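Local coordinates for outer membrane protein OMP121 (Bacteroides thetaiotaomicron, PDB 5FQ8), which probably imports nutrients across the outer membrane as the TonB-dependent, SusC-like barrel of a SusCD complex, working with partner lipoproteins, at residues F194-M200 with P338-S342; R522-G528 with A544-S550. Residues are numbered along the deposited sequence.

Contact 1 (F194-M200 with P338-S342); sequences FQNEFGM and PRDIS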
loop_
_atom_site.group_PDB
_atom_site.type_symbol
_atom_site.label_atom_id
_atom_site.label_comp_id
_atom_site.label_asym_id
_atom_site.label_seq_id
_atom_site.Cartn_x
_atom_site.Cartn_y
_atom_site.Cartn_z
ATOM N N PHE B 194 41.467 13.659 3.306
ATOM C CA PHE B 194 41.763 12.287 2.950
ATOM C C PHE B 194 43.245 12.007 3.013
ATOM O O PHE B 194 44.073 12.906 2.934
ATOM C CB PHE B 194 41.274 11.982 1.539
ATOM C CG PHE B 194 39.818 12.144 1.374
ATOM C CD1 PHE B 194 38.947 11.323 2.060
ATOM C CD2 PHE B 194 39.308 13.114 0.541
ATOM C CE1 PHE B 194 37.600 11.471 1.922
ATOM C CE2 PHE B 194 37.957 13.253 0.389
ATOM C CZ PHE B 194 37.100 12.437 1.084
ATOM N N GLN B 195 43.561 10.733 3.141
ATOM C CA GLN B 195 44.903 10.236 2.942
ATOM C C GLN B 195 45.083 9.959 1.459
ATOM O O GLN B 195 44.188 9.430 0.817
ATOM C CB GLN B 195 45.105 8.973 3.775
ATOM C CG GLN B 195 45.986 7.930 3.135
ATOM C CD GLN B 195 45.209 6.908 2.365
ATOM O OE1 GLN B 195 45.666 6.426 1.349
ATOM N NE2 GLN B 195 44.029 6.568 2.845
ATOM N N ASN B 196 46.207 10.338 0.904
ATOM C CA ASN B 196 46.511 10.019 -0.488
ATOM C C ASN B 196 47.778 9.182 -0.590
ATOM O O ASN B 196 48.499 9.258 -1.581
ATOM C CB ASN B 196 46.640 11.275 -1.359
ATOM C CG ASN B 196 45.314 12.008 -1.549
ATOM O OD1 ASN B 196 44.428 11.542 -2.263
ATOM N ND2 ASN B 196 45.196 13.177 -0.949
ATOM N N GLU B 197 48.059 8.381 0.430
ATOM C CA GLU B 197 49.273 7.587 0.465
ATOM C C GLU B 197 49.063 6.162 -0.023
ATOM O O GLU B 197 49.932 5.617 -0.709
ATOM C CB GLU B 197 49.828 7.573 1.888
ATOM C CG GLU B 197 51.316 7.322 1.988
ATOM C CD GLU B 197 51.823 7.350 3.413
ATOM O OE1 GLU B 197 51.112 7.873 4.294
ATOM O OE2 GLU B 197 52.937 6.846 3.648
ATOM N N PHE B 198 47.918 5.555 0.288
ATOM C CA PHE B 198 47.644 4.163 -0.042
ATOM C C PHE B 198 46.341 4.054 -0.826
ATOM O O PHE B 198 45.418 4.845 -0.643
ATOM C CB PHE B 198 47.569 3.304 1.222
ATOM C CG PHE B 198 48.613 3.631 2.250
ATOM C CD1 PHE B 198 49.858 3.034 2.206
ATOM C CD2 PHE B 198 48.342 4.529 3.264
ATOM C CE1 PHE B 198 50.802 3.329 3.142
ATOM C CE2 PHE B 198 49.287 4.827 4.210
ATOM C CZ PHE B 198 50.518 4.226 4.148
ATOM N N GLY B 199 46.256 3.041 -1.685
ATOM C CA GLY B 199 45.133 2.882 -2.567
ATOM C C GLY B 199 44.276 1.672 -2.256
ATOM O O GLY B 199 44.268 1.140 -1.137
ATOM N N MET B 200 43.536 1.237 -3.272
ATOM C CA MET B 200 42.545 0.187 -3.116
ATOM C C MET B 200 43.160 -1.077 -2.558
ATOM O O MET B 200 44.130 -1.601 -3.101
ATOM C CB MET B 200 41.906 -0.113 -4.469
ATOM C CG MET B 200 40.975 -1.309 -4.504
ATOM S SD MET B 200 40.292 -1.502 -6.126
ATOM C CE MET B 200 41.752 -1.324 -7.108
ATOM N N PRO B 338 38.038 3.888 -3.195
ATOM C CA PRO B 338 39.484 3.946 -3.006
ATOM C C PRO B 338 40.029 5.290 -3.445
ATOM O O PRO B 338 39.495 5.931 -4.348
ATOM C CB PRO B 338 40.002 2.820 -3.901
ATOM C CG PRO B 338 38.852 1.936 -4.117
ATOM C CD PRO B 338 37.656 2.820 -4.122
ATOM N N ARG B 339 41.119 5.705 -2.808
ATOM C CA ARG B 339 41.719 6.991 -3.134
ATOM C C ARG B 339 42.255 7.047 -4.544
ATOM O O ARG B 339 42.556 8.137 -5.014
ATOM C CB ARG B 339 42.853 7.323 -2.175
ATOM C CG ARG B 339 42.470 7.309 -0.732
ATOM C CD ARG B 339 41.396 8.312 -0.429
ATOM N NE ARG B 339 41.796 9.626 -0.882
ATOM C CZ ARG B 339 41.116 10.362 -1.750
ATOM N NH1 ARG B 339 39.980 9.921 -2.245
ATOM N NH2 ARG B 339 41.574 11.546 -2.107
ATOM N N ASP B 340 42.384 5.925 -5.235
ATOM C CA ASP B 340 42.970 5.935 -6.566
ATOM C C ASP B 340 41.943 5.866 -7.683
ATOM O O ASP B 340 42.320 5.977 -8.850
ATOM C CB ASP B 340 43.934 4.763 -6.710
ATOM C CG ASP B 340 43.261 3.441 -6.468
ATOM O OD1 ASP B 340 42.874 3.172 -5.311
ATOM O OD2 ASP B 340 43.123 2.671 -7.437
ATOM N N ILE B 341 40.670 5.686 -7.359
ATOM C CA ILE B 341 39.628 5.400 -8.337
ATOM C C ILE B 341 38.988 6.700 -8.791
ATOM O O ILE B 341 38.684 7.574 -7.975
ATOM C CB ILE B 341 38.576 4.453 -7.743
ATOM C CG1 ILE B 341 39.217 3.117 -7.387
ATOM C CG2 ILE B 341 37.454 4.246 -8.730
ATOM C CD1 ILE B 341 39.931 2.479 -8.530
ATOM N N SER B 342 38.784 6.832 -10.093
ATOM C CA SER B 342 38.179 8.031 -10.660
ATOM C C SER B 342 36.665 7.937 -10.562
ATOM O O SER B 342 36.043 7.156 -11.284
ATOM C CB SER B 342 38.615 8.194 -12.109
ATOM O OG SER B 342 37.967 9.289 -12.719
#

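Contact 2 (R522-G528 with A544-S550); sequences RLMGVFG and ARNDWSS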
loop_
_atom_site.group_PDB
_atom_site.type_symbol
_atom_site.label_atom_id
_atom_site.label_comp_id
_atom_site.label_asym_id
_atom_site.label_seq_id
_atom_site.Cartn_x
_atom_site.Cartn_y
_atom_site.Cartn_z
ATOM N N ARG B 522 -7.699 19.718 21.218
ATOM C CA ARG B 522 -8.394 20.981 21.383
ATOM C C ARG B 522 -7.967 21.642 22.680
ATOM O O ARG B 522 -7.570 20.979 23.639
ATOM C CB ARG B 522 -9.902 20.792 21.358
ATOM C CG ARG B 522 -10.434 20.448 19.992
ATOM C CD ARG B 522 -11.947 20.391 19.958
ATOM N NE ARG B 522 -12.407 20.140 18.601
ATOM C CZ ARG B 522 -13.151 19.106 18.232
ATOM N NH1 ARG B 522 -13.552 18.223 19.126
ATOM N NH2 ARG B 522 -13.501 18.975 16.965
ATOM N N LEU B 523 -8.044 22.965 22.688
ATOM C CA LEU B 523 -7.678 23.748 23.853
ATOM C C LEU B 523 -8.543 24.989 23.888
ATOM O O LEU B 523 -8.835 25.581 22.850
ATOM C CB LEU B 523 -6.205 24.138 23.813
ATOM C CG LEU B 523 -5.689 25.017 24.948
ATOM C CD1 LEU B 523 -5.240 24.175 26.105
ATOM C CD2 LEU B 523 -4.560 25.850 24.455
ATOM N N MET B 524 -8.962 25.370 25.072
ATOM C CA MET B 524 -9.615 26.649 25.264
ATOM C C MET B 524 -8.990 27.334 26.465
ATOM O O MET B 524 -8.565 26.678 27.418
ATOM C CB MET B 524 -11.107 26.488 25.469
ATOM C CG MET B 524 -11.836 26.038 24.241
ATOM S SD MET B 524 -13.582 25.862 24.565
ATOM C CE MET B 524 -13.576 24.421 25.588
ATOM N N GLY B 525 -8.926 28.657 26.412
ATOM C CA GLY B 525 -8.417 29.407 27.541
ATOM C C GLY B 525 -9.040 30.779 27.654
ATOM O O GLY B 525 -9.612 31.311 26.696
ATOM N N VAL B 526 -8.921 31.349 28.845
ATOM C CA VAL B 526 -9.273 32.739 29.088
ATOM C C VAL B 526 -8.069 33.415 29.722
ATOM O O VAL B 526 -7.368 32.800 30.528
ATOM C CB VAL B 526 -10.522 32.852 29.982
ATOM C CG1 VAL B 526 -10.388 31.955 31.182
ATOM C CG2 VAL B 526 -10.739 34.288 30.401
ATOM N N PHE B 527 -7.799 34.660 29.334
ATOM C CA PHE B 527 -6.586 35.319 29.793
ATOM C C PHE B 527 -6.821 36.803 30.023
ATOM O O PHE B 527 -7.740 37.406 29.469
ATOM C CB PHE B 527 -5.426 35.125 28.813
ATOM C CG PHE B 527 -5.714 35.621 27.432
ATOM C CD1 PHE B 527 -6.329 34.803 26.501
ATOM C CD2 PHE B 527 -5.361 36.892 27.058
ATOM C CE1 PHE B 527 -6.590 35.242 25.228
ATOM C CE2 PHE B 527 -5.622 37.334 25.785
ATOM C CZ PHE B 527 -6.241 36.501 24.867
ATOM N N GLY B 528 -5.960 37.378 30.850
ATOM C CA GLY B 528 -5.976 38.806 31.111
ATOM C C GLY B 528 -4.567 39.337 31.284
ATOM O O GLY B 528 -3.669 38.636 31.758
ATOM N N ALA B 544 -2.236 36.691 33.345
ATOM C CA ALA B 544 -2.898 35.526 33.919
ATOM C C ALA B 544 -3.668 34.802 32.829
ATOM O O ALA B 544 -4.338 35.438 32.013
ATOM C CB ALA B 544 -3.849 35.917 35.048
ATOM N N ARG B 545 -3.572 33.476 32.821
ATOM C CA ARG B 545 -4.269 32.680 31.827
ATOM C C ARG B 545 -4.625 31.330 32.412
ATOM O O ARG B 545 -3.796 30.694 33.060
ATOM C CB ARG B 545 -3.433 32.482 30.564
ATOM C CG ARG B 545 -4.109 31.585 29.559
ATOM C CD ARG B 545 -3.508 31.688 28.175
ATOM N NE ARG B 545 -4.188 30.771 27.273
ATOM C CZ ARG B 545 -4.142 30.842 25.952
ATOM N NH1 ARG B 545 -3.446 31.789 25.368
ATOM N NH2 ARG B 545 -4.802 29.966 25.223
ATOM N N ASN B 546 -5.853 30.897 32.176
ATOM C CA ASN B 546 -6.266 29.542 32.504
ATOM C C ASN B 546 -6.662 28.828 31.225
ATOM O O ASN B 546 -7.395 29.381 30.403
ATOM C CB ASN B 546 -7.416 29.520 33.505
ATOM C CG ASN B 546 -7.579 28.161 34.157
ATOM O OD1 ASN B 546 -7.017 27.900 35.223
ATOM N ND2 ASN B 546 -8.328 27.277 33.505
ATOM N N ASP B 547 -6.173 27.609 31.063
ATOM C CA ASP B 547 -6.409 26.817 29.874
ATOM C C ASP B 547 -7.132 25.539 30.253
ATOM O O ASP B 547 -7.061 25.075 31.387
ATOM C CB ASP B 547 -5.103 26.467 29.169
ATOM C CG ASP B 547 -4.483 27.639 28.498
ATOM O OD1 ASP B 547 -5.208 28.613 28.258
ATOM O OD2 ASP B 547 -3.276 27.586 28.206
ATOM N N TRP B 548 -7.848 24.981 29.288
ATOM C CA TRP B 548 -8.457 23.665 29.413
ATOM C C TRP B 548 -8.018 22.859 28.208
ATOM O O TRP B 548 -8.324 23.227 27.074
ATOM C CB TRP B 548 -9.975 23.756 29.468
ATOM C CG TRP B 548 -10.547 24.371 30.689
ATOM C CD1 TRP B 548 -11.045 23.723 31.763
ATOM C CD2 TRP B 548 -10.741 25.765 30.939
ATOM N NE1 TRP B 548 -11.524 24.614 32.683
ATOM C CE2 TRP B 548 -11.348 25.880 32.198
ATOM C CE3 TRP B 548 -10.448 26.928 30.226
ATOM C CZ2 TRP B 548 -11.665 27.108 32.762
ATOM C CZ3 TRP B 548 -10.764 28.144 30.788
ATOM C CH2 TRP B 548 -11.361 28.225 32.043
ATOM N N SER B 549 -7.290 21.783 28.441
ATOM C CA SER B 549 -6.662 21.048 27.359
ATOM C C SER B 549 -7.324 19.694 27.162
ATOM O O SER B 549 -7.700 19.021 28.127
ATOM C CB SER B 549 -5.181 20.852 27.620
ATOM O OG SER B 549 -4.571 20.262 26.495
ATOM N N SER B 550 -7.449 19.293 25.904
ATOM C CA SER B 550 -7.985 17.974 25.632
ATOM C C SER B 550 -6.980 16.864 25.908
ATOM O O SER B 550 -7.390 15.719 26.094
ATOM C CB SER B 550 -8.468 17.889 24.193
ATOM O OG SER B 550 -7.450 17.377 23.373
#

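Contact 1 (F194-M200 with P338-S342)
R339, with the largest buried area, reaches from a type I turn, P338 to I341, into the bend of 194-200. Its guanidinium is held from two directions: NE donates to Q195 O at 2.9 Å, and NH2 donates to N196 OD1, also at 2.9 Å. F194 closes this end, with CB 3.4 Å from R339 NE, and R339 NH1 lies over one face of the F194 ring. N244 takes a further bond from NH1. M200, second in buried area, meets the turn's other side: CB packs on P338 CB at 3.5 Å and CE approaches I341 CD1 at 4.4 Å. D340 OD1 accepts a 2.9 Å hydrogen bond from M200 N, while D340 OD2 pairs with K236. The bend is braced by F198 N donating to Q195 OE1 (2.6 Å). E197 points away from the turn; with D850 it belongs to a calcium site seen in a structure of this protein, and a bound calcium lies about 7 Å from the F198 side chain. This is loop-to-loop packing, a beta turn with arginine and aspartate at its corners, in long loops that, as in other TonB-dependent receptors, probably top the extracellular end of the barrel.

Contact 2 (R522-G528 with A544-S550)
W548 lies across the neighbouring strand, the edge of its indole meeting V526 CG1 at 3.8 Å from CZ3 and G525 CA at 4.2 Å from CE3. M524, V526, N546 and A544 share this face, where a bound lipid (KR0) lies near M524 and apolar side chains of the putative lipoprotein chain pack on M524 and W548. Strands 522-528 and 544-549 run antiparallel at 163°, their axes 4.5 Å apart. The hydrogen-bonded pairs M524-W548, V526-N546 and G528-A544 each make two backbone bonds, the shortest from W548 N to M524 O at 2.6 Å; beyond them S550 N donates to R522 O (2.8 Å). On the opposite face stand L523, F527, R545, D547 and S549. R545 NE forms a 2.6 Å salt bridge with D547 OD1 over G525, where a CB would fall 2.1 Å from that oxygen, so its absence makes room for the pair; D547 OD2 hydrogen-bonds to Y561 OH. F527 CB packs against R545 CB at 3.7 Å and F527 touches L152 of the plug, so this face looks into the barrel. The hairpin sits within the curved wall between strands 472-495, which bonds to L523, G525 and F527, and 558-569, which bonds to R545 and D547.

After the N-terminal plug, the chain enters the barrel at strand 177-188, which also pairs with the C-terminal strand 973-983. The loop that follows supplies 194-200, and contact 1 closes when the chain returns at 338-342 after four more barrel strands, 252-264 to 306-320; it thus ties two long loops across those strands. The wall then continues until contact 2 joins 522-528 to 544-550, a local closure of one hairpin. The two are in series, neither enclosing nor crossing the other. Their centres are 63 Å apart on opposite sides of the chain's centre: one fastens loops beyond the barrel wall, the other builds the wall itself.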